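Hemoglobin (Mustelus griseus, PDB 1GCV) carries oxygen from the gills to the peripheral tissues, binding it reversibly at the haem of each chain in a tetramer of two alpha and two beta chains. Local coordinates at residues 15-20 / 64-69; 22-27 / 106-111. All blocks are in the same frame, centred on the assembly; numbering follows the deposited sequence.

Contact 1. Residues 15-20 / 64-69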
ATOM      1  N   GLN A  15     -19.230   8.994 -20.562  1.00 29.73           N
ATOM      2  CA  GLN A  15     -20.323   8.766 -21.510  1.00 30.48           C
ATOM      3  C   GLN A  15     -20.519   7.274 -21.752  1.00 28.68           C
ATOM      4  O   GLN A  15     -21.647   6.785 -21.800  1.00 29.43           O
ATOM      5  CB  GLN A  15     -20.011   9.436 -22.848  1.00 36.09           C
ATOM      6  CG  GLN A  15     -20.103  10.941 -22.828  1.00 48.79           C
ATOM      7  CD  GLN A  15     -21.530  11.415 -22.948  1.00 58.07           C
ATOM      8  OE1 GLN A  15     -21.836  12.306 -23.744  1.00 62.34           O
ATOM      9  NE2 GLN A  15     -22.420  10.817 -22.160  1.00 59.81           N
ATOM     10  N   VAL A  16     -19.403   6.568 -21.918  1.00 26.69           N
ATOM     11  CA  VAL A  16     -19.391   5.124 -22.164  1.00 27.22           C
ATOM     12  C   VAL A  16     -19.921   4.330 -20.972  1.00 27.49           C
ATOM     13  O   VAL A  16     -20.728   3.413 -21.134  1.00 27.96           O
ATOM     14  CB  VAL A  16     -17.959   4.624 -22.465  1.00 27.26           C
ATOM     15  CG1 VAL A  16     -17.961   3.114 -22.653  1.00 28.27           C
ATOM     16  CG2 VAL A  16     -17.408   5.330 -23.695  1.00 28.72           C
ATOM     17  N   LEU A  17     -19.454   4.688 -19.778  1.00 24.75           N
ATOM     18  CA  LEU A  17     -19.867   4.017 -18.553  1.00 23.10           C
ATOM     19  C   LEU A  17     -21.340   4.260 -18.222  1.00 23.26           C
ATOM     20  O   LEU A  17     -22.004   3.386 -17.673  1.00 20.48           O
ATOM     21  CB  LEU A  17     -18.978   4.468 -17.384  1.00 20.88           C
ATOM     22  CG  LEU A  17     -17.534   3.937 -17.396  1.00 22.83           C
ATOM     23  CD1 LEU A  17     -16.725   4.610 -16.298  1.00 22.13           C
ATOM     24  CD2 LEU A  17     -17.532   2.427 -17.201  1.00 22.20           C
ATOM     25  N   ALA A  18     -21.851   5.438 -18.570  1.00 22.33           N
ATOM     26  CA  ALA A  18     -23.246   5.783 -18.299  1.00 23.69           C
ATOM     27  C   ALA A  18     -24.251   4.896 -19.050  1.00 24.49           C
ATOM     28  O   ALA A  18     -25.391   4.738 -18.616  1.00 27.19           O
ATOM     29  CB  ALA A  18     -23.484   7.251 -18.644  1.00 22.64           C
ATOM     30  N   LYS A  19     -23.815   4.319 -20.167  1.00 26.96           N
ATOM     31  CA  LYS A  19     -24.659   3.456 -20.995  1.00 29.74           C
ATOM     32  C   LYS A  19     -25.180   2.225 -20.248  1.00 29.20           C
ATOM     33  O   LYS A  19     -26.353   1.873 -20.362  1.00 28.39           O
ATOM     34  CB  LYS A  19     -23.884   3.009 -22.241  1.00 33.35           C
ATOM     35  CG  LYS A  19     -24.315   3.690 -23.532  1.00 40.28           C
ATOM     36  CD  LYS A  19     -24.009   5.179 -23.505  1.00 46.12           C
ATOM     37  CE  LYS A  19     -24.122   5.797 -24.892  1.00 52.02           C
ATOM     38  NZ  LYS A  19     -23.122   6.884 -25.108  1.00 54.46           N
ATOM     39  N   SER A  20     -24.299   1.568 -19.499  1.00 27.02           N
ATOM     40  CA  SER A  20     -24.673   0.386 -18.733  1.00 23.90           C
ATOM     41  C   SER A  20     -23.884   0.337 -17.424  1.00 23.56           C
ATOM     42  O   SER A  20     -22.971  -0.474 -17.271  1.00 25.67           O
ATOM     43  CB  SER A  20     -24.414  -0.882 -19.554  1.00 22.55           C
ATOM     44  OG  SER A  20     -23.169  -0.819 -20.219  1.00 26.79           O
ATOM     45  N   ARG A  64     -22.228   4.859 -11.328  1.00 19.96           N
ATOM     46  CA  ARG A  64     -23.023   6.071 -11.501  1.00 20.13           C
ATOM     47  C   ARG A  64     -22.343   7.207 -10.734  1.00 18.55           C
ATOM     48  O   ARG A  64     -22.269   8.333 -11.220  1.00 21.17           O
ATOM     49  CB  ARG A  64     -24.447   5.865 -10.977  1.00 18.36           C
ATOM     50  CG  ARG A  64     -25.396   5.238 -11.983  1.00 23.73           C
ATOM     51  CD  ARG A  64     -26.579   4.543 -11.294  1.00 28.51           C
ATOM     52  NE  ARG A  64     -27.032   3.374 -12.044  1.00 34.38           N
ATOM     53  CZ  ARG A  64     -27.765   3.440 -13.152  1.00 39.58           C
ATOM     54  NH1 ARG A  64     -28.137   2.333 -13.781  1.00 42.46           N
ATOM     55  NH2 ARG A  64     -28.136   4.621 -13.627  1.00 43.54           N
ATOM     56  N   ALA A  65     -21.838   6.908  -9.539  1.00 19.76           N
ATOM     57  CA  ALA A  65     -21.160   7.920  -8.729  1.00 19.83           C
ATOM     58  C   ALA A  65     -19.880   8.369  -9.421  1.00 21.62           C
ATOM     59  O   ALA A  65     -19.477   9.525  -9.306  1.00 21.73           O
ATOM     60  CB  ALA A  65     -20.845   7.371  -7.338  1.00 16.79           C
ATOM     61  N   VAL A  66     -19.243   7.449 -10.141  1.00 22.40           N
ATOM     62  CA  VAL A  66     -18.012   7.761 -10.864  1.00 21.05           C
ATOM     63  C   VAL A  66     -18.368   8.678 -12.037  1.00 20.81           C
ATOM     64  O   VAL A  66     -17.702   9.688 -12.281  1.00 18.41           O
ATOM     65  CB  VAL A  66     -17.326   6.460 -11.394  1.00 21.41           C
ATOM     66  CG1 VAL A  66     -16.252   6.801 -12.404  1.00 20.10           C
ATOM     67  CG2 VAL A  66     -16.712   5.682 -10.236  1.00 18.36           C
ATOM     68  N   VAL A  67     -19.434   8.323 -12.751  1.00 19.10           N
ATOM     69  CA  VAL A  67     -19.883   9.104 -13.889  1.00 19.85           C
ATOM     70  C   VAL A  67     -20.215  10.523 -13.447  1.00 21.33           C
ATOM     71  O   VAL A  67     -19.834  11.488 -14.098  1.00 23.42           O
ATOM     72  CB  VAL A  67     -21.122   8.458 -14.538  1.00 20.36           C
ATOM     73  CG1 VAL A  67     -21.709   9.378 -15.590  1.00 21.89           C
ATOM     74  CG2 VAL A  67     -20.734   7.132 -15.167  1.00 20.75           C
ATOM     75  N   LYS A  68     -20.912  10.649 -12.326  1.00 23.59           N
ATOM     76  CA  LYS A  68     -21.289  11.961 -11.815  1.00 29.09           C
ATOM     77  C   LYS A  68     -20.074  12.769 -11.363  1.00 29.70           C
ATOM     78  O   LYS A  68     -20.042  13.995 -11.507  1.00 28.99           O
ATOM     79  CB  LYS A  68     -22.274  11.814 -10.650  1.00 34.48           C
ATOM     80  CG  LYS A  68     -23.701  12.200 -10.995  1.00 41.74           C
ATOM     81  CD  LYS A  68     -24.597  12.183  -9.763  1.00 52.86           C
ATOM     82  CE  LYS A  68     -26.039  11.812 -10.120  1.00 59.42           C
ATOM     83  NZ  LYS A  68     -26.693  10.935  -9.094  1.00 58.75           N
ATOM     84  N   ALA A  69     -19.077  12.083 -10.810  1.00 27.55           N
ATOM     85  CA  ALA A  69     -17.870  12.756 -10.356  1.00 27.65           C
ATOM     86  C   ALA A  69     -17.127  13.276 -11.583  1.00 28.58           C
ATOM     87  O   ALA A  69     -16.561  14.370 -11.564  1.00 29.77           O
ATOM     88  CB  ALA A  69     -16.989  11.793  -9.563  1.00 21.86           C
TER
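A18 and V67 mark the point where segments 15-20 and 64-69 come nearest in backbone, their CA atoms 6.5 Å apart. The helical axes approach to 9.3 Å, and their N-to-C directions differ by 152°, so the last turn of helix 4-19 runs roughly antiparallel to helix 53-71. In the globin fold these are helices A and E. No hydrogen bond crosses between the segments, which leaves apolar packing to account for the 150 Å² they bury together.

V67 supplies the centre of that packing, and its two methyls divide the work. With CG1 anti to the backbone N (chi1 172°), the fork opens toward the 17-18 peptide: CG1 meets A18, while CG2 touches both L17 and the A18 backbone. CG1 reaches CB of A18 at 4.1 Å. CG2 lies 3.9 Å from CB of L17 and also approaches the backbone N of A18 at 4.0 Å. The alanine side chain is a single methyl, which fits the small separation of the two backbones here. L17 presents its CB to V67 and sends its branched end further inward, where CD1 meets V66 CG1 at 4.5 Å, a looser contact. The packing is thus graded: V67 and A18 lie toward the outer side, whereas L17 and V66 are buried.

Beyond the pair, A65 touches the haem, so the segment 64-69 has one side on helix 4-19 and another lining the pocket. Both V16 and L17 rest on Y24 of helix 21-35, while R64 lies against P21 at the start of that same helix. Further along, K68 and A69 pack on H79 and L76 of helix 76-79, leaving segment 64-69 bordered by three helices and the haem.

Contact 2. Residues 22-27 / 106-111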
ATOM      1  N   GLU A  22     -24.567  -0.794 -14.328  1.00 18.76           N
ATOM      2  CA  GLU A  22     -24.612  -2.071 -13.618  1.00 18.12           C
ATOM      3  C   GLU A  22     -23.647  -3.137 -14.156  1.00 16.59           C
ATOM      4  O   GLU A  22     -22.957  -3.802 -13.384  1.00 18.57           O
ATOM      5  CB  GLU A  22     -26.049  -2.610 -13.630  1.00 21.00           C
ATOM      6  CG  GLU A  22     -26.955  -2.023 -12.542  1.00 20.81           C
ATOM      7  CD  GLU A  22     -27.433  -0.613 -12.854  1.00 25.64           C
ATOM      8  OE1 GLU A  22     -27.718   0.142 -11.902  1.00 33.65           O
ATOM      9  OE2 GLU A  22     -27.525  -0.250 -14.044  1.00 26.96           O
ATOM     10  N   ALA A  23     -23.596  -3.292 -15.476  1.00 16.32           N
ATOM     11  CA  ALA A  23     -22.722  -4.282 -16.101  1.00 17.92           C
ATOM     12  C   ALA A  23     -21.247  -3.983 -15.849  1.00 18.32           C
ATOM     13  O   ALA A  23     -20.496  -4.861 -15.425  1.00 20.79           O
ATOM     14  CB  ALA A  23     -22.998  -4.348 -17.595  1.00 16.65           C
ATOM     15  N   TYR A  24     -20.833  -2.746 -16.109  1.00 17.24           N
ATOM     16  CA  TYR A  24     -19.447  -2.339 -15.887  1.00 15.45           C
ATOM     17  C   TYR A  24     -19.085  -2.425 -14.400  1.00 16.61           C
ATOM     18  O   TYR A  24     -18.036  -2.965 -14.033  1.00 16.39           O
ATOM     19  CB  TYR A  24     -19.231  -0.898 -16.362  1.00 17.56           C
ATOM     20  CG  TYR A  24     -19.173  -0.719 -17.861  1.00 25.14           C
ATOM     21  CD1 TYR A  24     -20.114   0.069 -18.521  1.00 25.74           C
ATOM     22  CD2 TYR A  24     -18.168  -1.314 -18.618  1.00 30.65           C
ATOM     23  CE1 TYR A  24     -20.054   0.263 -19.891  1.00 28.58           C
ATOM     24  CE2 TYR A  24     -18.101  -1.125 -19.995  1.00 31.41           C
ATOM     25  CZ  TYR A  24     -19.046  -0.336 -20.621  1.00 33.14           C
ATOM     26  OH  TYR A  24     -18.983  -0.131 -21.979  1.00 36.23           O
ATOM     27  N   GLY A  25     -19.959  -1.881 -13.553  1.00 14.31           N
ATOM     28  CA  GLY A  25     -19.723  -1.880 -12.122  1.00 13.93           C
ATOM     29  C   GLY A  25     -19.644  -3.267 -11.529  1.00 16.30           C
ATOM     30  O   GLY A  25     -18.836  -3.518 -10.632  1.00 15.47           O
ATOM     31  N   ALA A  26     -20.487  -4.169 -12.026  1.00 16.25           N
ATOM     32  CA  ALA A  26     -20.502  -5.547 -11.548  1.00 14.73           C
ATOM     33  C   ALA A  26     -19.173  -6.214 -11.897  1.00 15.65           C
ATOM     34  O   ALA A  26     -18.605  -6.946 -11.092  1.00 16.68           O
ATOM     35  CB  ALA A  26     -21.654  -6.311 -12.184  1.00 15.03           C
ATOM     36  N   GLU A  27     -18.679  -5.959 -13.102  1.00 13.71           N
ATOM     37  CA  GLU A  27     -17.417  -6.541 -13.521  1.00 16.51           C
ATOM     38  C   GLU A  27     -16.260  -5.995 -12.681  1.00 15.81           C
ATOM     39  O   GLU A  27     -15.344  -6.730 -12.322  1.00 16.83           O
ATOM     40  CB  GLU A  27     -17.172  -6.264 -15.007  1.00 17.38           C
ATOM     41  CG  GLU A  27     -15.874  -6.867 -15.523  1.00 21.46           C
ATOM     42  CD  GLU A  27     -15.690  -6.684 -17.013  1.00 22.85           C
ATOM     43  OE1 GLU A  27     -16.706  -6.559 -17.726  1.00 24.49           O
ATOM     44  OE2 GLU A  27     -14.526  -6.668 -17.467  1.00 24.91           O
ATOM     45  N   ILE A 106      -9.823   0.191 -13.887  1.00 13.18           N
ATOM     46  CA  ILE A 106      -8.899   0.398 -14.998  1.00 15.07           C
ATOM     47  C   ILE A 106      -8.847  -0.866 -15.859  1.00 14.33           C
ATOM     48  O   ILE A 106      -8.938  -0.787 -17.078  1.00 17.65           O
ATOM     49  CB  ILE A 106      -7.460   0.737 -14.506  1.00 17.10           C
ATOM     50  CG1 ILE A 106      -7.429   2.116 -13.837  1.00 15.84           C
ATOM     51  CG2 ILE A 106      -6.481   0.707 -15.680  1.00 15.31           C
ATOM     52  CD1 ILE A 106      -7.829   3.254 -14.745  1.00 18.77           C
ATOM     53  N   VAL A 107      -8.709  -2.030 -15.230  1.00 13.53           N
ATOM     54  CA  VAL A 107      -8.653  -3.279 -15.981  1.00 13.45           C
ATOM     55  C   VAL A 107      -9.974  -3.519 -16.714  1.00 18.51           C
ATOM     56  O   VAL A 107      -9.983  -3.993 -17.858  1.00 18.45           O
ATOM     57  CB  VAL A 107      -8.345  -4.485 -15.059  1.00 12.32           C
ATOM     58  CG1 VAL A 107      -8.476  -5.793 -15.839  1.00 11.75           C
ATOM     59  CG2 VAL A 107      -6.933  -4.354 -14.492  1.00 11.88           C
ATOM     60  N   THR A 108     -11.087  -3.181 -16.069  1.00 14.96           N
ATOM     61  CA  THR A 108     -12.394  -3.358 -16.692  1.00 16.12           C
ATOM     62  C   THR A 108     -12.524  -2.480 -17.932  1.00 16.25           C
ATOM     63  O   THR A 108     -13.050  -2.923 -18.943  1.00 19.70           O
ATOM     64  CB  THR A 108     -13.536  -3.018 -15.713  1.00 17.36           C
ATOM     65  OG1 THR A 108     -13.554  -3.986 -14.656  1.00 14.68           O
ATOM     66  CG2 THR A 108     -14.884  -3.024 -16.430  1.00 15.43           C
ATOM     67  N   LEU A 109     -12.044  -1.242 -17.862  1.00 16.33           N
ATOM     68  CA  LEU A 109     -12.121  -0.334 -19.006  1.00 18.19           C
ATOM     69  C   LEU A 109     -11.265  -0.836 -20.174  1.00 20.33           C
ATOM     70  O   LEU A 109     -11.649  -0.694 -21.332  1.00 21.76           O
ATOM     71  CB  LEU A 109     -11.659   1.078 -18.608  1.00 18.11           C
ATOM     72  CG  LEU A 109     -12.612   1.951 -17.785  1.00 17.56           C
ATOM     73  CD1 LEU A 109     -11.928   3.259 -17.433  1.00 18.30           C
ATOM     74  CD2 LEU A 109     -13.875   2.206 -18.572  1.00 19.36           C
ATOM     75  N   ALA A 110     -10.109  -1.424 -19.871  1.00 19.62           N
ATOM     76  CA  ALA A 110      -9.211  -1.943 -20.903  1.00 16.63           C
ATOM     77  C   ALA A 110      -9.815  -3.094 -21.701  1.00 16.69           C
ATOM     78  O   ALA A 110      -9.547  -3.223 -22.891  1.00 21.10           O
ATOM     79  CB  ALA A 110      -7.894  -2.387 -20.279  1.00 14.89           C
ATOM     80  N   THR A 111     -10.626  -3.928 -21.055  1.00 20.26           N
ATOM     81  CA  THR A 111     -11.246  -5.067 -21.740  1.00 23.18           C
ATOM     82  C   THR A 111     -12.459  -4.669 -22.575  1.00 24.94           C
ATOM     83  O   THR A 111     -12.941  -5.453 -23.394  1.00 28.19           O
ATOM     84  CB  THR A 111     -11.698  -6.172 -20.745  1.00 20.46           C
ATOM     85  OG1 THR A 111     -12.855  -5.729 -20.029  1.00 25.23           O
ATOM     86  CG2 THR A 111     -10.593  -6.504 -19.761  1.00 20.38           C
TER
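T108 faces Y24 and E27 where segments 22-27 and 106-111 cross, the pairing of helices B and G in the globin fold. The axes pass 9.8 Å apart with 126° between their N-to-C directions, and E27 and T108 are the residues nearest in backbone.

Along the second segment, I106 packs on V124 and L128 of helix 118-135, and V107 touches R31 of helix 21-35 as well as Q117 of a neighbouring subunit. T108 then contributes the largest share of the contact. With OG1 beside the backbone N (chi1 -67°), CG2 falls anti to that N and projects into the angle between two side chains. It lies over the flat face of the E27 carboxylate, 3.8 Å from CD, and meets the Y24 ring at its edge, near the ring plane, 4.3 Å from CD2. Y24 O approaches the same methyl at 4.0 Å. The T108 hydroxyl is engaged within its own helix, OG1 bonding to C104 O, and OG1 also lies 3.8 Å from E27 CG.

E27 reaches past T108 because its chain is fully extended (chi1 -179°). This delivers the carboxylate to H112, hydrogen-bonded to OE1, and to R31, salt-bridged to OE2; the opposite charge probably keeps the acid ionised. Replacing E27 by an alanine would remove the carboxylate and is likely to leave R31 without its charge mate, H112 without its acceptor, and a gap over the T108 methyl.

The L109 side chain packs on L17 of helix 4-19 and V124 of helix 118-135, and A110 packs on A105 of the neighbouring subunit. One turn beyond T108, T111 brings its hydroxyl beside the carboxylate, with OG1 3.2 Å from E27 OE2.

How the contacts relate
Contacts 1 and 2 have centres 11 Å apart and meet directly, chiefly through helix 21-35, which follows helix 4-19 in the chain. Two kinds of evidence join them. A salt bridge from R64 NH1 to E22 OE2, at 2.7 Å, ties the second segment of contact 1 to the first segment of contact 2. L17 CD2 supplies an apolar link, 3.6 Å from Y24 CG and 3.9 Å from L109 CD2, so one leucine touches both helices of contact 2. Their relation to the haem differs: the V66 side chain lies about 4 Å from it at the nearest atoms, that of T108 about 11 Å. Contact 1 therefore backs the pocket, whereas contact 2 borders a subunit interface.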